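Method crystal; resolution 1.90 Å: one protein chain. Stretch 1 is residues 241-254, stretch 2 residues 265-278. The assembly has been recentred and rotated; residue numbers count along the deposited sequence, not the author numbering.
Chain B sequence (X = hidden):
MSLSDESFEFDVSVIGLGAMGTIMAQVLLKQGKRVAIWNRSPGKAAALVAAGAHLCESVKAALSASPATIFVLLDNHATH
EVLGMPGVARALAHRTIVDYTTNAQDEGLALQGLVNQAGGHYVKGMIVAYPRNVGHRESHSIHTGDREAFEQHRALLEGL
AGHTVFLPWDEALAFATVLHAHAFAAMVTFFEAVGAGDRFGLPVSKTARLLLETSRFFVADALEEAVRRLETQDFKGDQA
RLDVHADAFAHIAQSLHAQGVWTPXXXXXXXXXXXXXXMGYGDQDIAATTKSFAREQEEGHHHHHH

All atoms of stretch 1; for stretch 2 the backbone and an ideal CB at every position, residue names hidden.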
ATOM      1  N   ARG B 241      -2.833  19.713  -0.171  1.00 36.86           N
ATOM      2  CA  ARG B 241      -2.553  20.338   1.101  1.00 35.71           C
ATOM      3  C   ARG B 241      -2.775  19.440   2.282  1.00 33.35           C
ATOM      4  O   ARG B 241      -3.727  18.743   2.361  1.00 33.06           O
ATOM      5  CB  ARG B 241      -3.399  21.593   1.276  1.00 36.41           C
ATOM      6  CG  ARG B 241      -2.978  22.717   0.408  1.00 39.36           C
ATOM      7  CD  ARG B 241      -3.807  23.944   0.634  1.00 38.27           C
ATOM      8  NE  ARG B 241      -3.834  24.347   2.018  1.00 39.10           N
ATOM      9  CZ  ARG B 241      -3.421  25.519   2.441  1.00 39.84           C
ATOM     10  NH1 ARG B 241      -2.931  26.385   1.578  1.00 39.52           N
ATOM     11  NH2 ARG B 241      -3.487  25.820   3.718  1.00 38.77           N
ATOM     12  N   LEU B 242      -1.882  19.513   3.230  1.00 32.65           N
ATOM     13  CA  LEU B 242      -2.029  18.747   4.451  1.00 31.67           C
ATOM     14  C   LEU B 242      -3.309  19.126   5.221  1.00 32.28           C
ATOM     15  O   LEU B 242      -4.008  18.226   5.695  1.00 33.63           O
ATOM     16  CB  LEU B 242      -0.777  18.868   5.315  1.00 30.04           C
ATOM     17  CG  LEU B 242      -0.677  17.892   6.481  1.00 33.18           C
ATOM     18  CD1 LEU B 242       0.732  17.402   6.606  1.00 29.64           C
ATOM     19  CD2 LEU B 242      -1.150  18.579   7.773  1.00 29.23           C
ATOM     20  N   ASP B 243      -3.627  20.416   5.334  1.00 31.35           N
ATOM     21  CA  ASP B 243      -4.807  20.809   6.116  1.00 32.18           C
ATOM     22  C   ASP B 243      -6.113  20.322   5.506  1.00 30.77           C
ATOM     23  O   ASP B 243      -6.991  19.898   6.226  1.00 30.50           O
ATOM     24  CB  ASP B 243      -4.873  22.319   6.452  1.00 34.10           C
ATOM     25  CG  ASP B 243      -4.802  23.229   5.228  1.00 37.86           C
ATOM     26  OD1 ASP B 243      -4.591  24.431   5.455  1.00 36.08           O
ATOM     27  OD2 ASP B 243      -4.940  22.794   4.064  1.00 35.50           O
ATOM     28  N   VAL B 244      -6.198  20.371   4.178  1.00 29.92           N
ATOM     29  CA  VAL B 244      -7.300  19.783   3.410  1.00 29.10           C
ATOM     30  C   VAL B 244      -7.449  18.275   3.676  1.00 27.28           C
ATOM     31  O   VAL B 244      -8.561  17.770   3.890  1.00 25.15           O
ATOM     32  CB  VAL B 244      -7.102  20.055   1.881  1.00 29.32           C
ATOM     33  CG1 VAL B 244      -8.175  19.367   1.067  1.00 39.08           C
ATOM     34  CG2 VAL B 244      -7.101  21.580   1.616  1.00 39.52           C
ATOM     35  N   HIS B 245      -6.327  17.560   3.692  1.00 27.25           N
ATOM     36  CA  HIS B 245      -6.353  16.138   4.041  1.00 26.98           C
ATOM     37  C   HIS B 245      -6.810  15.932   5.473  1.00 26.94           C
ATOM     38  O   HIS B 245      -7.614  15.038   5.737  1.00 28.26           O
ATOM     39  CB  HIS B 245      -4.989  15.457   3.807  1.00 27.56           C
ATOM     40  CG  HIS B 245      -4.691  15.161   2.366  1.00 27.68           C
ATOM     41  ND1 HIS B 245      -4.362  16.141   1.457  1.00 28.62           N
ATOM     42  CD2 HIS B 245      -4.660  13.992   1.683  1.00 28.71           C
ATOM     43  CE1 HIS B 245      -4.138  15.590   0.275  1.00 28.64           C
ATOM     44  NE2 HIS B 245      -4.312  14.284   0.385  1.00 27.91           N
ATOM     45  N   ALA B 246      -6.325  16.755   6.398  1.00 27.25           N
ATOM     46  CA  ALA B 246      -6.782  16.651   7.797  1.00 28.30           C
ATOM     47  C   ALA B 246      -8.307  16.723   7.874  1.00 29.11           C
ATOM     48  O   ALA B 246      -8.945  15.936   8.610  1.00 28.94           O
ATOM     49  CB  ALA B 246      -6.143  17.714   8.667  1.00 27.60           C
ATOM     50  N   ASP B 247      -8.879  17.628   7.074  1.00 30.20           N
ATOM     51  CA  ASP B 247     -10.349  17.857   7.018  1.00 32.26           C
ATOM     52  C   ASP B 247     -11.087  16.626   6.513  1.00 31.06           C
ATOM     53  O   ASP B 247     -12.002  16.125   7.175  1.00 30.08           O
ATOM     54  CB  ASP B 247     -10.694  19.040   6.100  1.00 34.51           C
ATOM     55  CG  ASP B 247     -10.436  20.390   6.762  1.00 64.01           C
ATOM     56  OD1 ASP B 247     -10.200  20.399   7.994  1.00 35.81           O
ATOM     57  OD2 ASP B 247     -10.479  21.434   6.054  1.00 36.65           O
ATOM     58  N   ALA B 248     -10.665  16.158   5.339  1.00 29.61           N
ATOM     59  CA  ALA B 248     -11.132  14.922   4.762  1.00 28.38           C
ATOM     60  C   ALA B 248     -11.010  13.738   5.733  1.00 27.94           C
ATOM     61  O   ALA B 248     -11.938  12.933   5.839  1.00 27.53           O
ATOM     62  CB  ALA B 248     -10.344  14.636   3.484  1.00 28.01           C
ATOM     63  N   PHE B 249      -9.850  13.593   6.392  1.00 27.32           N
ATOM     64  CA  PHE B 249      -9.640  12.445   7.293  1.00 26.27           C
ATOM     65  C   PHE B 249     -10.644  12.469   8.465  1.00 26.23           C
ATOM     66  O   PHE B 249     -11.235  11.445   8.791  1.00 24.86           O
ATOM     67  CB  PHE B 249      -8.197  12.379   7.827  1.00 25.68           C
ATOM     68  CG  PHE B 249      -7.128  12.093   6.760  1.00 24.24           C
ATOM     69  CD1 PHE B 249      -7.415  12.151   5.403  1.00 25.32           C
ATOM     70  CD2 PHE B 249      -5.804  11.802   7.146  1.00 25.62           C
ATOM     71  CE1 PHE B 249      -6.418  11.933   4.433  1.00 24.60           C
ATOM     72  CE2 PHE B 249      -4.811  11.568   6.185  1.00 25.06           C
ATOM     73  CZ  PHE B 249      -5.125  11.628   4.816  1.00 25.10           C
ATOM     74  N   ALA B 250     -10.822  13.630   9.092  1.00 27.16           N
ATOM     75  CA  ALA B 250     -11.813  13.777  10.169  1.00 28.66           C
ATOM     76  C   ALA B 250     -13.242  13.417   9.724  1.00 30.52           C
ATOM     77  O   ALA B 250     -14.002  12.838  10.511  1.00 31.55           O
ATOM     78  CB  ALA B 250     -11.759  15.183  10.770  1.00 28.35           C
ATOM     79  N   HIS B 251     -13.601  13.747   8.478  1.00 30.73           N
ATOM     80  CA  HIS B 251     -14.920  13.430   7.926  1.00 31.94           C
ATOM     81  C   HIS B 251     -15.076  11.912   7.789  1.00 30.36           C
ATOM     82  O   HIS B 251     -16.128  11.346   8.146  1.00 29.39           O
ATOM     83  CB  HIS B 251     -15.125  14.079   6.541  1.00 34.94           C
ATOM     84  CG  HIS B 251     -15.503  15.541   6.570  1.00 40.57           C
ATOM     85  ND1 HIS B 251     -16.675  16.009   7.131  1.00 38.20           N
ATOM     86  CD2 HIS B 251     -14.881  16.631   6.054  1.00 37.72           C
ATOM     87  CE1 HIS B 251     -16.746  17.322   6.983  1.00 39.65           C
ATOM     88  NE2 HIS B 251     -15.675  17.723   6.321  1.00 39.93           N
ATOM     89  N   ILE B 252     -14.034  11.258   7.255  1.00 28.46           N
ATOM     90  CA  ILE B 252     -14.025   9.798   7.119  1.00 28.22           C
ATOM     91  C   ILE B 252     -14.156   9.159   8.510  1.00 28.84           C
ATOM     92  O   ILE B 252     -14.984   8.274   8.704  1.00 28.83           O
ATOM     93  CB  ILE B 252     -12.738   9.302   6.373  1.00 27.32           C
ATOM     94  CG1 ILE B 252     -12.795   9.725   4.911  1.00 24.07           C
ATOM     95  CG2 ILE B 252     -12.577   7.766   6.471  1.00 24.11           C
ATOM     96  CD1 ILE B 252     -11.395   9.756   4.224  1.00 28.47           C
ATOM     97  N   ALA B 253     -13.378   9.659   9.478  1.00 29.05           N
ATOM     98  CA  ALA B 253     -13.367   9.109  10.848  1.00 30.14           C
ATOM     99  C   ALA B 253     -14.719   9.263  11.530  1.00 31.73           C
ATOM    100  O   ALA B 253     -15.106   8.434  12.354  1.00 31.77           O
ATOM    101  CB  ALA B 253     -12.273   9.734  11.685  1.00 30.26           C
ATOM    102  N   GLN B 254     -15.457  10.293  11.137  1.00 33.50           N
ATOM    103  CA  GLN B 254     -16.755  10.558  11.724  1.00 35.60           C
ATOM    104  C   GLN B 254     -17.851   9.607  11.181  1.00 35.84           C
ATOM    105  O   GLN B 254     -18.670   9.082  11.969  1.00 35.24           O
ATOM    106  CB  GLN B 254     -17.096  12.030  11.539  1.00 36.82           C
ATOM    107  CG  GLN B 254     -18.097  12.554  12.500  1.00 58.37           C
ATOM    108  CD  GLN B 254     -19.341  12.989  11.787  1.00 38.55           C
ATOM    109  OE1 GLN B 254     -20.388  12.344  11.892  1.00 58.80           O
ATOM    110  NE2 GLN B 254     -19.241  14.097  11.038  1.00 58.73           N
ATOM    111  N   UNK B 265      -6.438   1.993  13.762  1.00 22.55           N
ATOM    112  CA  UNK B 265      -5.337   2.360  12.846  1.00 21.92           C
ATOM    113  C   UNK B 265      -5.687   3.678  12.195  1.00 21.80           C
ATOM    114  O   UNK B 265      -4.898   4.631  12.231  1.00 20.62           O
ATOM    115  CB  UNK B 265      -5.094   1.282  11.788  1.00 21.92           C
ATOM    116  N   UNK B 266      -6.901   3.767  11.639  1.00 21.96           N
ATOM    117  CA  UNK B 266      -7.324   5.065  11.069  1.00 22.28           C
ATOM    118  C   UNK B 266      -7.367   6.223  12.060  1.00 22.49           C
ATOM    119  O   UNK B 266      -7.006   7.352  11.719  1.00 20.10           O
ATOM    120  CB  UNK B 266      -8.713   4.914  10.445  1.00 22.28           C
ATOM    121  N   UNK B 267      -7.769   5.936  13.293  1.00 24.08           N
ATOM    122  CA  UNK B 267      -7.745   6.962  14.342  1.00 25.80           C
ATOM    123  C   UNK B 267      -6.319   7.480  14.519  1.00 25.70           C
ATOM    124  O   UNK B 267      -6.105   8.674  14.732  1.00 25.69           O
ATOM    125  CB  UNK B 267      -8.281   6.406  15.663  1.00 25.80           C
ATOM    126  N   UNK B 268      -5.350   6.561  14.448  1.00 24.78           N
ATOM    127  CA  UNK B 268      -3.963   6.916  14.701  1.00 23.61           C
ATOM    128  C   UNK B 268      -3.471   7.782  13.539  1.00 22.99           C
ATOM    129  O   UNK B 268      -2.760   8.775  13.735  1.00 22.88           O
ATOM    130  CB  UNK B 268      -3.094   5.668  14.871  1.00 23.61           C
ATOM    131  N   UNK B 269      -3.863   7.398  12.326  1.00 22.06           N
ATOM    132  CA  UNK B 269      -3.529   8.156  11.126  1.00 22.20           C
ATOM    133  C   UNK B 269      -4.083   9.572  11.215  1.00 22.68           C
ATOM    134  O   UNK B 269      -3.402  10.534  10.855  1.00 22.94           O
ATOM    135  CB  UNK B 269      -4.068   7.453   9.879  1.00 22.20           C
ATOM    136  N   UNK B 270      -5.325   9.701  11.678  1.00 23.77           N
ATOM    137  CA  UNK B 270      -5.917  11.034  11.908  1.00 25.85           C
ATOM    138  C   UNK B 270      -5.127  11.846  12.919  1.00 25.55           C
ATOM    139  O   UNK B 270      -4.858  13.030  12.689  1.00 24.44           O
ATOM    140  CB  UNK B 270      -7.363  10.897  12.388  1.00 25.85           C
ATOM    141  N   UNK B 271      -4.745  11.189  14.018  1.00 26.04           N
ATOM    142  CA  UNK B 271      -3.902  11.798  15.074  1.00 26.57           C
ATOM    143  C   UNK B 271      -2.618  12.385  14.487  1.00 25.18           C
ATOM    144  O   UNK B 271      -2.280  13.527  14.754  1.00 24.53           O
ATOM    145  CB  UNK B 271      -3.553  10.762  16.144  1.00 26.57           C
ATOM    146  N   UNK B 272      -1.911  11.598  13.682  1.00 23.70           N
ATOM    147  CA  UNK B 272      -0.680  12.033  13.044  1.00 23.31           C
ATOM    148  C   UNK B 272      -0.861  13.286  12.171  1.00 22.81           C
ATOM    149  O   UNK B 272      -0.066  14.244  12.263  1.00 22.95           O
ATOM    150  CB  UNK B 272      -0.118  10.891  12.195  1.00 23.31           C
ATOM    151  N   UNK B 273      -1.879  13.283  11.318  1.00 22.01           N
ATOM    152  CA  UNK B 273      -2.048  14.393  10.376  1.00 22.63           C
ATOM    153  C   UNK B 273      -2.638  15.617  11.103  1.00 25.16           C
ATOM    154  O   UNK B 273      -2.246  16.753  10.845  1.00 25.12           O
ATOM    155  CB  UNK B 273      -2.948  13.975   9.211  1.00 22.63           C
ATOM    156  N   UNK B 274      -3.575  15.401  12.017  1.00 27.58           N
ATOM    157  CA  UNK B 274      -4.068  16.549  12.808  1.00 29.94           C
ATOM    158  C   UNK B 274      -2.862  17.190  13.503  1.00 31.52           C
ATOM    159  O   UNK B 274      -2.644  18.399  13.404  1.00 31.25           O
ATOM    160  CB  UNK B 274      -5.124  16.118  13.828  1.00 29.94           C
ATOM    161  N   UNK B 275      -2.025  16.371  14.146  1.00 32.81           N
ATOM    162  CA  UNK B 275      -0.842  16.902  14.818  1.00 34.04           C
ATOM    163  C   UNK B 275       0.163  17.632  13.891  1.00 33.43           C
ATOM    164  O   UNK B 275       0.660  18.708  14.250  1.00 33.94           O
ATOM    165  CB  UNK B 275      -0.124  15.750  15.525  1.00 34.04           C
ATOM    166  N   UNK B 276       0.447  17.065  12.716  1.00 31.54           N
ATOM    167  CA  UNK B 276       1.248  17.756  11.699  1.00 30.66           C
ATOM    168  C   UNK B 276       0.628  19.120  11.364  1.00 30.67           C
ATOM    169  O   UNK B 276       1.348  20.133  11.234  1.00 29.45           O
ATOM    170  CB  UNK B 276       1.363  16.901  10.436  1.00 30.66           C
ATOM    171  N   UNK B 277      -0.699  19.143  11.233  1.00 31.72           N
ATOM    172  CA  UNK B 277      -1.429  20.404  11.001  1.00 33.47           C
ATOM    173  C   UNK B 277      -1.188  21.404  12.139  1.00 36.10           C
ATOM    174  O   UNK B 277      -0.895  22.571  11.886  1.00 36.68           O
ATOM    175  CB  UNK B 277      -2.928  20.131  10.858  1.00 33.47           C
ATOM    176  N   UNK B 278      -1.280  20.938  13.386  1.00 37.72           N
ATOM    177  CA  UNK B 278      -1.115  21.818  14.545  1.00 39.76           C
ATOM    178  C   UNK B 278       0.340  22.283  14.684  1.00 41.20           C
ATOM    179  O   UNK B 278       0.632  23.199  15.447  1.00 41.20           O
ATOM    180  CB  UNK B 278      -1.562  21.102  15.821  1.00 39.76           C
TER

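Both stretches are helical, and their axes pass within 9.1 Å at 145° between N-to-C directions, so the two helices run roughly antiparallel and the early positions of stretch 2 meet the late residues of stretch 1. Helical phi/psi values throughout stretch 2 disfavour proline and glycine but otherwise discriminate little; CB direction and the neighbouring atoms carry the evidence.

Position 265 has no atom of stretch 1 within 5.5 Å of its ideal CB, so this contact leaves the choice open. It is Val265.

Position 266 also has an empty CB neighbourhood, yet its CA-to-CB bond points toward stretch 1. Only a long side chain can use that direction, and Phe249, Ile252 and Ala253 offer a mostly apolar landing site: leucine, methionine or an aromatic would suit. The residue is Phe266, with chi1 at -160° (t). Its CE2 lies 3.7 Å from Ile252 CG2 and 4.1 Å from Ala253 CB, and its CZ is 4.1 Å from Phe249 CB. The carbonyl O of Phe249 sits at the ring edge, 3.5 Å from Phe266 CE2.

Position 267 points away, and a polar residue is reasonable; it is Asp267, whose side-chain end comes nearer, OD1 stopping 4.8 Å from Ala253 CB. Position 268, out of reach, is Ala268.

At 269 the bond points toward stretch 1, but the ideal CB is 5.4 Å from Phe249 CD2, leaving room for a branched or longer apolar group. Val269 fills it modestly, CG1 reaching 4.1 Å from Phe249 CE2.

Position 270 points sideways, its ideal CB 4.9 Å from Phe249 CB and 5.1 Å from Ala253 CB. A small or medium side chain such as alanine, serine, cysteine or valine could lie here. Cys270 places SG 3.8 Å from Phe249 CB and 4.0 Å from Ala253 CB.

Positions 271 and 272 are out of reach and weakly constrained; they are Gln271 and Val272.

Position 273 points toward stretch 1: its ideal CB is 4.1 Å from Phe249 CD2 and 5.1 Å from Leu242 CD2. Valine or another compact apolar group fits. In Val273, CG2 meets Phe249 CE2 at 3.6 Å, while CG1 lies 3.9 Å from Leu242 CD2 and 4.1 Å from Ala246 CB. Phe249 thus sits as a knob among Val273, Cys270, Phe266 and Val269.

Position 274 points sideways at the closest CA pairing, so a flexible chain could run along the alanines. Gln274 does so: NE2 is 3.7 Å from Ala250 CB and 3.2 Å from Ala246 O, though a poor angle rules out a hydrogen bond there.

Position 275 points away, suiting a polar chain, and is Arg275. At 276 the ideal CB is already 3.9 Å from Leu242 CD1; a small residue suffices, and Ala276 keeps that distance. At 277 the ideal CB is 3.9 Å from Leu242 CD2 and 4.6 Å from Ala246 CB, so small is again apt: Ala277 CB packs 3.8 Å from Leu242 CD2. Position 278, out of reach, is Ala278.

Stretch 2, residues 265-278: VFDAVCQVVQRAAA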
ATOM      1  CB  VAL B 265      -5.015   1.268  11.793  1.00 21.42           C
ATOM      2  CG1 VAL B 265      -3.804   1.691  10.948  1.00 27.10           C
ATOM      3  CG2 VAL B 265      -4.727  -0.067  12.464  1.00 26.50           C
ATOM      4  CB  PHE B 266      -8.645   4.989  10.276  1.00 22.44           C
ATOM      5  CG  PHE B 266      -8.809   6.138   9.342  1.00 20.38           C
ATOM      6  CD1 PHE B 266      -8.017   6.228   8.177  1.00 22.81           C
ATOM      7  CD2 PHE B 266      -9.653   7.190   9.650  1.00 22.59           C
ATOM      8  CE1 PHE B 266      -8.132   7.316   7.322  1.00 19.63           C
ATOM      9  CE2 PHE B 266      -9.763   8.276   8.794  1.00 20.43           C
ATOM     10  CZ  PHE B 266      -9.009   8.336   7.625  1.00 22.98           C
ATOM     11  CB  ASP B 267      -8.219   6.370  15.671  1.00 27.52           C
ATOM     12  CG  ASP B 267      -9.726   6.101  15.700  1.00 34.52           C
ATOM     13  OD1 ASP B 267     -10.442   6.580  14.801  1.00 29.55           O
ATOM     14  OD2 ASP B 267     -10.192   5.416  16.639  1.00 29.44           O
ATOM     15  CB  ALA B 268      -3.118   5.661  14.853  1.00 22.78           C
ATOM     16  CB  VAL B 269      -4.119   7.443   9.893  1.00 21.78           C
ATOM     17  CG1 VAL B 269      -4.146   8.394   8.652  1.00 19.93           C
ATOM     18  CG2 VAL B 269      -3.355   6.142   9.660  1.00 19.80           C
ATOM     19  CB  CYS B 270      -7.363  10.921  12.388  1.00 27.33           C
ATOM     20  SG  CYS B 270      -8.423  10.444  11.081  1.00 32.87           S
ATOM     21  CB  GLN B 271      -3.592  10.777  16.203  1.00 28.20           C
ATOM     22  CG  GLN B 271      -2.724  11.310  17.342  1.00 50.21           C
ATOM     23  CD  GLN B 271      -2.406  10.269  18.437  1.00 31.47           C
ATOM     24  OE1 GLN B 271      -2.679   9.065  18.295  1.00 50.51           O
ATOM     25  NE2 GLN B 271      -1.821  10.746  19.537  1.00 50.31           N
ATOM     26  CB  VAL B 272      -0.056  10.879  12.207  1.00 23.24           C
ATOM     27  CG1 VAL B 272       1.117  11.381  11.364  1.00 27.98           C
ATOM     28  CG2 VAL B 272       0.428   9.763  13.136  1.00 27.68           C
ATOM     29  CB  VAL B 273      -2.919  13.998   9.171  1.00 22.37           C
ATOM     30  CG1 VAL B 273      -3.003  15.131   8.236  1.00 25.44           C
ATOM     31  CG2 VAL B 273      -2.295  12.783   8.399  1.00 24.39           C
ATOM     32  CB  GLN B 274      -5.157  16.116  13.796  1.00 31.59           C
ATOM     33  CG  GLN B 274      -6.466  15.596  13.150  1.00 59.43           C
ATOM     34  CD  GLN B 274      -7.341  16.692  12.531  1.00 34.25           C
ATOM     35  OE1 GLN B 274      -7.160  17.880  12.808  1.00 60.23           O
ATOM     36  NE2 GLN B 274      -8.304  16.290  11.698  1.00 59.75           N
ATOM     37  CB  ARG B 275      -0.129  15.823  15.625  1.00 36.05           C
ATOM     38  CG  ARG B 275       0.775  16.409  16.697  1.00 47.42           C
ATOM     39  CD  ARG B 275       1.673  15.359  17.259  1.00 38.45           C
ATOM     40  NE  ARG B 275       2.664  14.966  16.276  1.00 47.24           N
ATOM     41  CZ  ARG B 275       3.972  15.018  16.473  1.00 39.13           C
ATOM     42  NH1 ARG B 275       4.446  15.430  17.638  1.00 46.42           N
ATOM     43  NH2 ARG B 275       4.793  14.627  15.505  1.00 46.64           N
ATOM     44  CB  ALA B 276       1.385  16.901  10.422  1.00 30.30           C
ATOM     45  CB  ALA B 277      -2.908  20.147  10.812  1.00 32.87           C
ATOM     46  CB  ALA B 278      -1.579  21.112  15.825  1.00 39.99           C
TER
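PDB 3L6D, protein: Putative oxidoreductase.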